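PDB 1ZUD: sulfur carrier protein ThiS adenylyltransferase from Escherichia coli, which catalyses the ATP-dependent adenylation of the C-terminal glycine of the sulfur carrier protein ThiS, a step in thiamine diphosphate biosynthesis. Local coordinates for residues Gln89-Leu94 against Ile98-Leu103; Ala205-Leu208 against Glu213-Ala216. One frame throughout, in Å; residues are numbered along the deposited sequence.

Contact 1: Gln89-Leu94 against Ile98-Leu103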
loop_
_atom_site.group_PDB
_atom_site.type_symbol
_atom_site.label_atom_id
_atom_site.label_comp_id
_atom_site.label_asym_id
_atom_site.label_seq_id
_atom_site.Cartn_x
_atom_site.Cartn_y
_atom_site.Cartn_z
ATOM N N GLN C 89 12.278 -21.746 -0.030
ATOM C CA GLN C 89 13.689 -21.628 0.373
ATOM C C GLN C 89 14.079 -20.219 0.815
ATOM O O GLN C 89 14.769 -20.019 1.805
ATOM C CB GLN C 89 14.585 -22.085 -0.797
ATOM C CG GLN C 89 14.381 -23.553 -1.070
ATOM C CD GLN C 89 15.210 -24.085 -2.224
ATOM O OE1 GLN C 89 15.841 -23.323 -2.962
ATOM N NE2 GLN C 89 15.192 -25.402 -2.399
ATOM N N ARG C 90 13.635 -19.219 0.061
ATOM C CA ARG C 90 13.959 -17.857 0.441
ATOM C C ARG C 90 13.292 -17.443 1.765
ATOM O O ARG C 90 13.901 -16.764 2.601
ATOM C CB ARG C 90 13.559 -16.912 -0.676
ATOM C CG ARG C 90 14.510 -17.024 -1.873
ATOM C CD ARG C 90 15.964 -17.138 -1.362
ATOM N NE ARG C 90 16.987 -17.131 -2.408
ATOM C CZ ARG C 90 17.058 -16.220 -3.372
ATOM N NH1 ARG C 90 16.158 -15.242 -3.425
ATOM N NH2 ARG C 90 18.024 -16.290 -4.281
ATOM N N LEU C 91 12.045 -17.854 1.956
ATOM C CA LEU C 91 11.327 -17.488 3.168
ATOM C C LEU C 91 11.919 -18.202 4.395
ATOM O O LEU C 91 11.926 -17.639 5.492
ATOM C CB LEU C 91 9.825 -17.808 3.006
ATOM C CG LEU C 91 9.042 -16.919 1.998
ATOM C CD1 LEU C 91 7.679 -17.532 1.775
ATOM C CD2 LEU C 91 8.898 -15.479 2.508
ATOM N N THR C 92 12.408 -19.427 4.255
ATOM C CA THR C 92 12.984 -20.007 5.452
ATOM C C THR C 92 14.260 -19.266 5.831
ATOM O O THR C 92 14.631 -19.287 7.002
ATOM C CB THR C 92 13.246 -21.568 5.407
ATOM O OG1 THR C 92 14.649 -21.850 5.346
ATOM C CG2 THR C 92 12.512 -22.219 4.309
ATOM N N GLN C 93 14.901 -18.594 4.871
ATOM C CA GLN C 93 16.113 -17.812 5.179
ATOM C C GLN C 93 15.709 -16.618 6.046
ATOM O O GLN C 93 16.441 -16.189 6.962
ATOM C CB GLN C 93 16.755 -17.289 3.884
ATOM C CG GLN C 93 17.615 -18.313 3.150
ATOM C CD GLN C 93 17.952 -17.890 1.740
ATOM O OE1 GLN C 93 18.239 -16.723 1.475
ATOM N NE2 GLN C 93 17.926 -18.847 0.819
ATOM N N LEU C 94 14.540 -16.057 5.739
ATOM C CA LEU C 94 14.046 -14.925 6.506
ATOM C C LEU C 94 13.624 -15.400 7.904
ATOM O O LEU C 94 13.962 -14.808 8.941
ATOM C CB LEU C 94 12.839 -14.320 5.768
ATOM C CG LEU C 94 12.110 -13.205 6.520
ATOM C CD1 LEU C 94 13.003 -11.953 6.662
ATOM C CD2 LEU C 94 10.816 -12.894 5.759
ATOM N N ILE C 98 9.261 -21.070 11.258
ATOM C CA ILE C 98 7.846 -21.359 11.019
ATOM C C ILE C 98 7.757 -22.484 9.987
ATOM O O ILE C 98 8.774 -22.822 9.364
ATOM C CB ILE C 98 7.081 -20.087 10.561
ATOM C CG1 ILE C 98 7.813 -19.407 9.392
ATOM C CG2 ILE C 98 6.892 -19.151 11.771
ATOM C CD1 ILE C 98 7.038 -18.238 8.803
ATOM N N GLN C 99 6.566 -23.078 9.836
ATOM C CA GLN C 99 6.329 -24.152 8.872
ATOM C C GLN C 99 6.052 -23.611 7.457
ATOM O O GLN C 99 5.044 -22.909 7.226
ATOM C CB GLN C 99 5.150 -25.013 9.361
ATOM C CG GLN C 99 4.701 -26.108 8.403
ATOM C CD GLN C 99 5.829 -27.041 7.969
ATOM O OE1 GLN C 99 6.610 -27.523 8.797
ATOM N NE2 GLN C 99 5.908 -27.313 6.664
ATOM N N LEU C 100 6.921 -23.913 6.499
ATOM C CA LEU C 100 6.687 -23.401 5.136
ATOM C C LEU C 100 6.423 -24.525 4.158
ATOM O O LEU C 100 7.306 -25.285 3.854
ATOM C CB LEU C 100 7.873 -22.530 4.672
ATOM C CG LEU C 100 8.120 -21.235 5.486
ATOM C CD1 LEU C 100 9.468 -20.591 5.069
ATOM C CD2 LEU C 100 6.959 -20.224 5.277
ATOM N N THR C 101 5.193 -24.618 3.650
ATOM C CA THR C 101 4.824 -25.692 2.744
ATOM C C THR C 101 4.666 -25.254 1.287
ATOM O O THR C 101 3.915 -24.327 0.987
ATOM C CB THR C 101 3.506 -26.323 3.255
ATOM O OG1 THR C 101 3.741 -26.814 4.568
ATOM C CG2 THR C 101 3.005 -27.455 2.342
ATOM N N ALA C 102 5.373 -25.942 0.397
ATOM C CA ALA C 102 5.366 -25.640 -1.043
ATOM C C ALA C 102 4.463 -26.529 -1.825
ATOM O O ALA C 102 4.605 -27.738 -1.746
ATOM C CB ALA C 102 6.819 -25.807 -1.641
ATOM N N LEU C 103 3.548 -25.954 -2.596
ATOM C CA LEU C 103 2.666 -26.754 -3.487
ATOM C C LEU C 103 2.884 -26.218 -4.906
ATOM O O LEU C 103 2.354 -25.136 -5.273
ATOM C CB LEU C 103 1.171 -26.573 -3.146
ATOM C CG LEU C 103 0.792 -26.880 -1.689
ATOM C CD1 LEU C 103 -0.735 -26.721 -1.479
ATOM C CD2 LEU C 103 1.169 -28.316 -1.371
#

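Contact 2: Ala205-Leu208 against Glu213-Ala216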
loop_
_atom_site.group_PDB
_atom_site.type_symbol
_atom_site.label_atom_id
_atom_site.label_comp_id
_atom_site.label_asym_id
_atom_site.label_seq_id
_atom_site.Cartn_x
_atom_site.Cartn_y
_atom_site.Cartn_z
ATOM N N ALA C 205 -4.731 -10.019 6.825
ATOM C CA ALA C 205 -4.573 -11.357 7.398
ATOM C C ALA C 205 -4.131 -11.324 8.840
ATOM O O ALA C 205 -4.623 -12.089 9.685
ATOM C CB ALA C 205 -3.572 -12.208 6.569
ATOM N N ILE C 206 -3.219 -10.432 9.140
ATOM C CA ILE C 206 -2.722 -10.314 10.494
ATOM C C ILE C 206 -3.814 -9.830 11.413
ATOM O O ILE C 206 -3.927 -10.318 12.532
ATOM C CB ILE C 206 -1.523 -9.334 10.533
ATOM C CG1 ILE C 206 -0.368 -9.990 9.747
ATOM C CG2 ILE C 206 -1.089 -9.044 11.965
ATOM C CD1 ILE C 206 0.724 -9.026 9.327
ATOM N N LYS C 207 -4.604 -8.881 10.943
ATOM C CA LYS C 207 -5.711 -8.370 11.764
ATOM C C LYS C 207 -6.746 -9.473 12.002
ATOM O O LYS C 207 -7.240 -9.641 13.153
ATOM C CB LYS C 207 -6.382 -7.140 11.104
ATOM C CG LYS C 207 -5.485 -5.881 11.146
ATOM C CD LYS C 207 -6.215 -4.632 10.639
ATOM C CE LYS C 207 -6.602 -4.807 9.163
ATOM N NZ LYS C 207 -7.323 -3.603 8.676
ATOM N N LEU C 208 -7.060 -10.225 10.943
ATOM C CA LEU C 208 -8.057 -11.269 11.100
ATOM C C LEU C 208 -7.563 -12.362 12.034
ATOM O O LEU C 208 -8.305 -12.808 12.917
ATOM C CB LEU C 208 -8.415 -11.894 9.766
ATOM C CG LEU C 208 -9.117 -13.247 9.923
ATOM C CD1 LEU C 208 -10.589 -13.042 10.253
ATOM C CD2 LEU C 208 -8.977 -14.004 8.653
ATOM N N GLU C 213 -10.327 -5.892 15.656
ATOM C CA GLU C 213 -11.569 -5.426 15.066
ATOM C C GLU C 213 -11.275 -4.491 13.901
ATOM O O GLU C 213 -10.646 -3.431 14.049
ATOM C CB GLU C 213 -12.411 -4.695 16.116
ATOM C CG GLU C 213 -13.878 -4.460 15.684
ATOM C CD GLU C 213 -14.608 -3.442 16.574
ATOM O OE1 GLU C 213 -14.678 -2.251 16.190
ATOM O OE2 GLU C 213 -15.097 -3.832 17.658
ATOM N N THR C 214 -11.767 -4.859 12.736
ATOM C CA THR C 214 -11.496 -4.047 11.563
ATOM C C THR C 214 -12.604 -4.298 10.563
ATOM O O THR C 214 -13.262 -5.320 10.634
ATOM C CB THR C 214 -10.119 -4.458 10.947
ATOM O OG1 THR C 214 -9.791 -3.554 9.886
ATOM C CG2 THR C 214 -10.172 -5.902 10.377
ATOM N N PRO C 215 -12.811 -3.386 9.605
ATOM C CA PRO C 215 -13.908 -3.670 8.656
ATOM C C PRO C 215 -13.659 -4.820 7.654
ATOM O O PRO C 215 -12.514 -5.222 7.384
ATOM C CB PRO C 215 -14.130 -2.321 7.956
ATOM C CG PRO C 215 -12.714 -1.686 7.973
ATOM C CD PRO C 215 -12.207 -2.049 9.376
ATOM N N ALA C 216 -14.751 -5.377 7.144
ATOM C CA ALA C 216 -14.696 -6.426 6.138
ATOM C C ALA C 216 -15.935 -6.184 5.263
ATOM O O ALA C 216 -16.821 -5.386 5.637
ATOM C CB ALA C 216 -14.726 -7.834 6.823
#

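Contact 1: Gln89-Leu94 against Ile98-Leu103
Leu100 reaches from the strand to the helix with one methyl group, CD1, which meets both Leu91 and Thr92. All of the contact across the pair is van der Waals. CD1 lies 3.5 Å from CB of Leu91, closer than carbons usually pack, and 3.3 Å from the backbone N of Thr92. With CD1 anti to CA (chi2 170°) the branch extends away from the strand and onto the helix. CG2 of Thr92 adds a second methyl contact, 3.5 Å from the same CD1, the two side chains meeting at a slant. The chi1 of Thr92, 109°, is away from any staggered position, which makes the finer detail of this touch doubtful. The carbonyl O of Leu100 accepts from NE2 of Gln88, tying helix 83-94 to the strand; on the strand's far face NE2 of Gln99 donates to OG1 of Thr101 (3.1 Å). Beyond the pair, Leu91 packs on Ala44, Leu45 and Ala48 of helix 40-50, and Leu100 on Leu55. With strands 54-58 and 99-103 adjacent and parallel, helix 83-94 completes the right-handed beta-alpha-beta crossover of a Rossmann-type fold, ending at an outermost strand of the sheet.

Contact 2: Ala205-Leu208 against Glu213-Ala216
Lys207 and Thr214 meet through a single short hydrogen bond, the ammonium NZ donating to OG1 at 2.7 Å. The geometry suits both groups: the angle CE-NZ-OG1 at the lysine is about 108°, near tetrahedral, and CB-OG1-NZ at the threonine is about 121°. The two side chains cross roughly at a right angle, and apolar contact accompanies the bond, with CE of Lys207 3.9 Å from CG2 of Thr214 and CD of Lys207 3.9 Å from CB of Thr214. A bend at chi3 (-63°) in the otherwise extended lysine chain turns its end to meet the hydroxyl, while Thr214 sets OG1 opposite its backbone N, toward the end of the lysine, with CG2 the branch nearer the helix. NZ has two further partners: Glu204, one turn back on helix 191-210, forms a salt bridge through OE1, and the carbonyl O of Gly224 of the second subunit accepts a hydrogen bond. In the next layer, Ile212 and, from the second subunit, Phe154 pack on the lysine chain, and OG1 of Thr214 bonds to the O of that subunit's Lys225. A methionine in place of Lys207 would probably leave Glu204 without its countercharge and the hydroxyl of Thr214 without a donor, and would cost the dimer a bond to Gly224. Thr214, Glu204 and Gly224 of the second subunit surround one buried ammonium, which probably offsets the cost of burying its charge, and Thr214 can accept from the lysine while donating onward, a chain of hydrogen bonds that joins helix 191-210, the loop after it and the second subunit.

In the fold
The two contacts follow one another along the chain; their centres are 24 Å apart and their nearest atoms about 11 Å, so the two do not touch. Segments 89-94 and 205-208 both rest on helix 40-50, the first through Leu94 on Leu45, the second through Ala205 and Ile206, beside Lys207, on Leu47. Both contacts also meet the second subunit, segment 89-94 through Leu94 on Phe74 of that chain. The ATP site is nearer contact 1, the side chain of Leu91 being about 10 Å from that of Lys83, on the same helix, and about 11 Å from that of Asp59. Contact 2 is remote from the ATP and zinc sites and belongs to the dimer interface.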